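Local coordinates for tail protein, 43 kDa (Neisseria meningitidis MC58, PDB 3D37), which is of unknown function in detail but probably serves as a structural component of the baseplate of a Mu-like phage tail, at residues Val131-Asn136 and Thr173-Gly178; Gly163-Leu168 and Gly339-Asp344. One frame throughout, in Å; residues are numbered along the deposited sequence.

Contact 1: residues Val131-Asn136 and Thr173-Gly178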
loop_
_atom_site.group_PDB
_atom_site.type_symbol
_atom_site.label_atom_id
_atom_site.label_comp_id
_atom_site.label_asym_id
_atom_site.label_seq_id
_atom_site.Cartn_x
_atom_site.Cartn_y
_atom_site.Cartn_z
ATOM N N VAL A 131 -28.226 -15.499 37.593
ATOM C CA VAL A 131 -27.353 -15.967 38.651
ATOM C C VAL A 131 -26.727 -14.732 39.301
ATOM O O VAL A 131 -26.641 -13.643 38.676
ATOM C CB VAL A 131 -26.310 -16.977 38.059
ATOM C CG1 VAL A 131 -25.001 -17.036 38.857
ATOM C CG2 VAL A 131 -26.929 -18.384 37.958
ATOM N N LEU A 132 -26.370 -14.875 40.583
ATOM C CA LEU A 132 -25.716 -13.801 41.339
ATOM C C LEU A 132 -24.290 -14.286 41.486
ATOM O O LEU A 132 -24.030 -15.445 41.841
ATOM C CB LEU A 132 -26.411 -13.480 42.685
ATOM C CG LEU A 132 -25.886 -12.349 43.605
ATOM C CD1 LEU A 132 -26.283 -10.964 43.156
ATOM C CD2 LEU A 132 -26.324 -12.564 45.083
ATOM N N LYS A 133 -23.362 -13.416 41.113
ATOM C CA LYS A 133 -21.942 -13.761 41.154
ATOM C C LYS A 133 -21.315 -12.878 42.247
ATOM O O LYS A 133 -20.502 -11.969 42.000
ATOM C CB LYS A 133 -21.334 -13.570 39.754
ATOM C CG LYS A 133 -20.593 -14.760 39.214
ATOM C CD LYS A 133 -21.500 -15.933 38.936
ATOM C CE LYS A 133 -20.698 -17.133 38.506
ATOM N NZ LYS A 133 -20.124 -16.921 37.144
ATOM N N ALA A 134 -21.744 -13.157 43.480
ATOM C CA ALA A 134 -21.417 -12.322 44.640
ATOM C C ALA A 134 -21.654 -13.104 45.957
ATOM O O ALA A 134 -22.403 -14.092 45.986
ATOM C CB ALA A 134 -22.221 -11.023 44.593
ATOM N N GLU A 135 -20.992 -12.688 47.034
ATOM C CA GLU A 135 -21.093 -13.402 48.301
ATOM C C GLU A 135 -22.506 -13.239 48.877
ATOM O O GLU A 135 -23.134 -14.200 49.367
ATOM C CB GLU A 135 -20.063 -12.871 49.302
ATOM C CG GLU A 135 -18.595 -13.296 49.031
ATOM C CD GLU A 135 -18.251 -14.710 49.542
ATOM O OE1 GLU A 135 -18.633 -15.021 50.697
ATOM O OE2 GLU A 135 -17.583 -15.491 48.791
ATOM N N ASN A 136 -22.982 -12.001 48.798
ATOM C CA ASN A 136 -24.201 -11.587 49.418
ATOM C C ASN A 136 -25.178 -11.030 48.405
ATOM O O ASN A 136 -24.806 -10.524 47.356
ATOM C CB ASN A 136 -23.846 -10.582 50.490
ATOM C CG ASN A 136 -22.938 -11.203 51.569
ATOM O OD1 ASN A 136 -23.394 -12.036 52.383
ATOM N ND2 ASN A 136 -21.647 -10.830 51.557
ATOM N N THR A 173 -26.651 -17.134 30.253
ATOM C CA THR A 173 -27.087 -16.755 31.630
ATOM C C THR A 173 -26.727 -15.303 31.897
ATOM O O THR A 173 -25.613 -14.861 31.603
ATOM C CB THR A 173 -26.364 -17.632 32.688
ATOM O OG1 THR A 173 -26.559 -19.006 32.390
ATOM C CG2 THR A 173 -26.818 -17.367 34.091
ATOM N N LEU A 174 -27.694 -14.550 32.431
ATOM C CA LEU A 174 -27.454 -13.215 32.898
ATOM C C LEU A 174 -26.842 -13.310 34.334
ATOM O O LEU A 174 -27.365 -14.043 35.196
ATOM C CB LEU A 174 -28.759 -12.442 32.878
ATOM C CG LEU A 174 -28.755 -11.012 33.419
ATOM C CD1 LEU A 174 -27.810 -10.072 32.636
ATOM C CD2 LEU A 174 -30.211 -10.495 33.446
ATOM N N VAL A 175 -25.731 -12.606 34.562
ATOM C CA VAL A 175 -25.085 -12.584 35.859
ATOM C C VAL A 175 -25.205 -11.161 36.349
ATOM O O VAL A 175 -25.144 -10.254 35.543
ATOM C CB VAL A 175 -23.652 -13.034 35.796
ATOM C CG1 VAL A 175 -22.917 -12.738 37.112
ATOM C CG2 VAL A 175 -23.570 -14.506 35.473
ATOM N N VAL A 176 -25.540 -10.972 37.639
ATOM C CA VAL A 176 -25.247 -9.697 38.346
ATOM C C VAL A 176 -24.236 -10.106 39.374
ATOM O O VAL A 176 -24.384 -11.146 40.049
ATOM C CB VAL A 176 -26.452 -8.946 38.943
ATOM C CG1 VAL A 176 -25.967 -7.792 39.805
ATOM C CG2 VAL A 176 -27.309 -8.345 37.842
ATOM N N GLY A 177 -23.145 -9.357 39.425
ATOM C CA GLY A 177 -21.999 -9.802 40.187
ATOM C C GLY A 177 -20.769 -8.932 40.080
ATOM O O GLY A 177 -20.836 -7.757 39.755
ATOM N N GLY A 178 -19.634 -9.529 40.398
ATOM C CA GLY A 178 -18.375 -8.809 40.411
ATOM C C GLY A 178 -17.218 -9.748 40.342
ATOM O O GLY A 178 -17.389 -10.969 40.194
#

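Contact 2: residues Gly163-Leu168 and Gly339-Asp344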
loop_
_atom_site.group_PDB
_atom_site.type_symbol
_atom_site.label_atom_id
_atom_site.label_comp_id
_atom_site.label_asym_id
_atom_site.label_seq_id
_atom_site.Cartn_x
_atom_site.Cartn_y
_atom_site.Cartn_z
ATOM N N GLY A 163 -22.737 -2.192 44.381
ATOM C CA GLY A 163 -21.338 -2.473 43.989
ATOM C C GLY A 163 -21.199 -3.705 43.093
ATOM O O GLY A 163 -20.200 -4.450 43.182
ATOM N N LEU A 164 -22.208 -3.936 42.252
ATOM C CA LEU A 164 -22.190 -5.063 41.318
ATOM C C LEU A 164 -22.329 -4.568 39.875
ATOM O O LEU A 164 -22.406 -3.368 39.616
ATOM C CB LEU A 164 -23.243 -6.118 41.703
ATOM C CG LEU A 164 -23.195 -6.704 43.138
ATOM C CD1 LEU A 164 -24.234 -7.870 43.385
ATOM C CD2 LEU A 164 -21.796 -7.193 43.470
ATOM N N HIS A 165 -22.290 -5.502 38.924
ATOM C CA HIS A 165 -22.456 -5.159 37.526
ATOM C C HIS A 165 -23.089 -6.334 36.792
ATOM O O HIS A 165 -22.804 -7.480 37.130
ATOM C CB HIS A 165 -21.045 -4.824 36.914
ATOM C CG HIS A 165 -21.116 -4.104 35.616
ATOM N ND1 HIS A 165 -21.281 -2.740 35.532
ATOM C CD2 HIS A 165 -21.055 -4.552 34.339
ATOM C CE1 HIS A 165 -21.358 -2.378 34.267
ATOM N NE2 HIS A 165 -21.205 -3.459 33.518
ATOM N N PRO A 166 -23.902 -6.067 35.750
ATOM C CA PRO A 166 -24.461 -7.147 34.950
ATOM C C PRO A 166 -23.585 -7.586 33.770
ATOM O O PRO A 166 -22.938 -6.749 33.152
ATOM C CB PRO A 166 -25.738 -6.527 34.389
ATOM C CG PRO A 166 -25.397 -5.126 34.193
ATOM C CD PRO A 166 -24.377 -4.762 35.271
ATOM N N TRP A 167 -23.596 -8.886 33.460
ATOM C CA TRP A 167 -23.117 -9.350 32.155
ATOM C C TRP A 167 -23.778 -10.631 31.788
ATOM O O TRP A 167 -24.284 -11.320 32.657
ATOM C CB TRP A 167 -21.596 -9.537 32.141
ATOM C CG TRP A 167 -21.064 -10.581 33.087
ATOM C CD1 TRP A 167 -20.824 -11.873 32.807
ATOM C CD2 TRP A 167 -20.670 -10.393 34.463
ATOM N NE1 TRP A 167 -20.334 -12.523 33.917
ATOM C CE2 TRP A 167 -20.215 -11.625 34.934
ATOM C CE3 TRP A 167 -20.671 -9.296 35.327
ATOM C CZ2 TRP A 167 -19.724 -11.787 36.204
ATOM C CZ3 TRP A 167 -20.187 -9.438 36.548
ATOM C CH2 TRP A 167 -19.726 -10.664 37.007
ATOM N N LEU A 168 -23.711 -10.957 30.497
ATOM C CA LEU A 168 -24.005 -12.295 29.998
ATOM C C LEU A 168 -22.797 -13.201 29.964
ATOM O O LEU A 168 -21.711 -12.815 29.526
ATOM C CB LEU A 168 -24.617 -12.244 28.572
ATOM C CG LEU A 168 -26.076 -11.851 28.443
ATOM C CD1 LEU A 168 -27.004 -12.960 29.016
ATOM C CD2 LEU A 168 -26.269 -10.538 29.162
ATOM N N GLY A 339 -7.721 -6.072 41.640
ATOM C CA GLY A 339 -8.367 -5.779 42.905
ATOM C C GLY A 339 -9.224 -4.516 42.932
ATOM O O GLY A 339 -9.800 -4.216 43.950
ATOM N N ILE A 340 -9.342 -3.797 41.817
ATOM C CA ILE A 340 -9.986 -2.470 41.795
ATOM C C ILE A 340 -11.488 -2.517 41.450
ATOM O O ILE A 340 -12.302 -1.865 42.090
ATOM C CB ILE A 340 -9.198 -1.519 40.800
ATOM C CG1 ILE A 340 -7.725 -1.353 41.249
ATOM C CG2 ILE A 340 -9.879 -0.163 40.661
ATOM C CD1 ILE A 340 -7.501 -0.884 42.723
ATOM N N TRP A 341 -11.864 -3.309 40.454
ATOM C CA TRP A 341 -13.253 -3.413 39.954
ATOM C C TRP A 341 -14.131 -4.208 40.921
ATOM O O TRP A 341 -13.713 -5.240 41.398
ATOM C CB TRP A 341 -13.274 -4.100 38.539
ATOM C CG TRP A 341 -14.633 -4.048 37.809
ATOM C CD1 TRP A 341 -15.349 -2.923 37.488
ATOM C CD2 TRP A 341 -15.455 -5.173 37.372
ATOM N NE1 TRP A 341 -16.521 -3.271 36.876
ATOM C CE2 TRP A 341 -16.625 -4.634 36.803
ATOM C CE3 TRP A 341 -15.304 -6.564 37.406
ATOM C CZ2 TRP A 341 -17.635 -5.439 36.241
ATOM C CZ3 TRP A 341 -16.314 -7.366 36.849
ATOM C CH2 TRP A 341 -17.451 -6.803 36.274
ATOM N N THR A 342 -15.369 -3.750 41.150
ATOM C CA THR A 342 -16.360 -4.437 42.003
ATOM C C THR A 342 -15.746 -5.229 43.180
ATOM O O THR A 342 -15.888 -6.467 43.255
ATOM C CB THR A 342 -17.207 -5.400 41.151
ATOM O OG1 THR A 342 -16.332 -6.329 40.509
ATOM C CG2 THR A 342 -18.022 -4.649 40.093
ATOM N N PRO A 343 -15.041 -4.522 44.090
ATOM C CA PRO A 343 -14.331 -5.192 45.201
ATOM C C PRO A 343 -15.255 -5.788 46.289
ATOM O O PRO A 343 -14.849 -6.708 47.010
ATOM C CB PRO A 343 -13.443 -4.079 45.781
ATOM C CG PRO A 343 -14.165 -2.801 45.442
ATOM C CD PRO A 343 -14.851 -3.061 44.116
ATOM N N ASP A 344 -16.490 -5.303 46.382
ATOM C CA ASP A 344 -17.427 -5.825 47.373
ATOM C C ASP A 344 -17.987 -7.196 47.021
ATOM O O ASP A 344 -18.486 -7.894 47.910
ATOM C CB ASP A 344 -18.581 -4.848 47.577
ATOM C CG ASP A 344 -18.095 -3.446 47.937
ATOM O OD1 ASP A 344 -16.975 -3.342 48.528
ATOM O OD2 ASP A 344 -18.836 -2.462 47.634
#

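Contact 1: residues Val131-Asn136 and Thr173-Gly178
Val131 and Thr173 meet through methyl groups at one end of a parallel strand pair, Val131 CG2 standing 4.0 Å from Thr173 CG2 as the two side chains cross obliquely. The threonine methyl is anti to its backbone N, which sets it against the valine, while OG1 bonds to Asp171. Val131 pairs in register with Val175, two residues beyond Thr173, on the same face of the sheet, but their methyls only brush, CG1 to CG2 at 4.5 Å. Lys133 lies on this face too: the aliphatic part of its chain passes over Val175, with CD 3.9 Å from Val175 CG1, and bends at chi2 and chi4 on its way to a salt bridge between NZ and Glu169. On the other face Leu132 pairs with Val176. Leu132 CD1 comes to 3.6 Å from Val176 O; Leu132 also packs on helix 113-121, and Val176 on Ala117 of that helix and Ala159 of helix 151-161. Four backbone hydrogen bonds join the strands: Val131 N to Leu174 O, Val176 N to Val131 O, Lys133 N to Val176 O at 2.7 Å, and Gly178 N to Lys133 O, the last less straight at 144°. Beside Lys133, Gly177 has no CB, and the two CA atoms approach to 4.1 Å, nearer than in the other two pairs. This is an edge pairing of the three-stranded mixed sheet in the gp44-like second domain. Its chemistry implies a join made chiefly by main-chain bonds, with Leu132 and Val176 facing the helices and the lysine charge carried past Val175 to an acidic partner.

Contact 2: residues Gly163-Leu168 and Gly339-Asp344
Trp341 reaches His165 and Trp167 to build an aromatic cluster, where the loop after strand 330-337 packs on strand 165-168 of the small mixed sheet in the gp44-like second domain. Trp341 CG is anti to the backbone N (chi1 -170°), and the far rim of the six-membered ring does the touching. CZ2 lies 3.5 Å from His165 CB and 3.8 Å from His165 CG; the indole edge is turned toward the imidazole face in an offset edge-to-face pair, the planes at 62° and the ring centroids 5.8 Å apart. The neighbouring rim atom, Trp341 CH2, meets Trp167 CZ3 at 3.8 Å, but here the six-membered rings are inclined obliquely, with 44° between planes. Phe31 extends the cluster, stacking with Trp341 and meeting Trp167 edge-to-face, while the hydrogen bond from His165 ND1 to Asn160 ties the imidazole to helix 151-161. Thr342 comes next and folds back on its own neighbour: CG2 sits 3.6 Å above the centre of the Trp341 ring, and CB packs against Gly163 O. Two hydrogen bonds hold this turn of the loop from outside, Trp341 O with Tyr181 OH and Thr342 OG1 with Ala179 N. Asp344, beyond Pro343, directs its CB toward Gly163, which follows helix 151-161. Gly163 has a positive phi and is the C-prime residue of the Schellman motif that ends this helix, with Leu164 N bonded to Ala159 O. No hydrogen bond joins the two segments themselves, and the buried join rests chiefly on ring contacts and van der Waals packing. At its outer end Asp344 OD2 stands 4.4 Å from Gly163 CA.

Both contacts involve the small mixed sheet: contact 1 pairs its outer strand 130-133 with the central strand 174-177, and contact 2 packs a late loop on its other outer strand, 165-168. The antiparallel ladder between strands 174-177 and 165-168 joins them, with probable hydrogen bonds from Val175 N to Trp167 O and from His165 N to Gly177 O. Contact 1 is partly buried and internal to one domain, knit by main-chain bonds. Contact 2 is more buried, lacks hydrogen bonds between its segments, and brings together segments whose nearest ends are 171 positions apart through aromatic side chains. Thr342 OG1, 3.2 Å from Gly178 CA, brings the two contacts together directly.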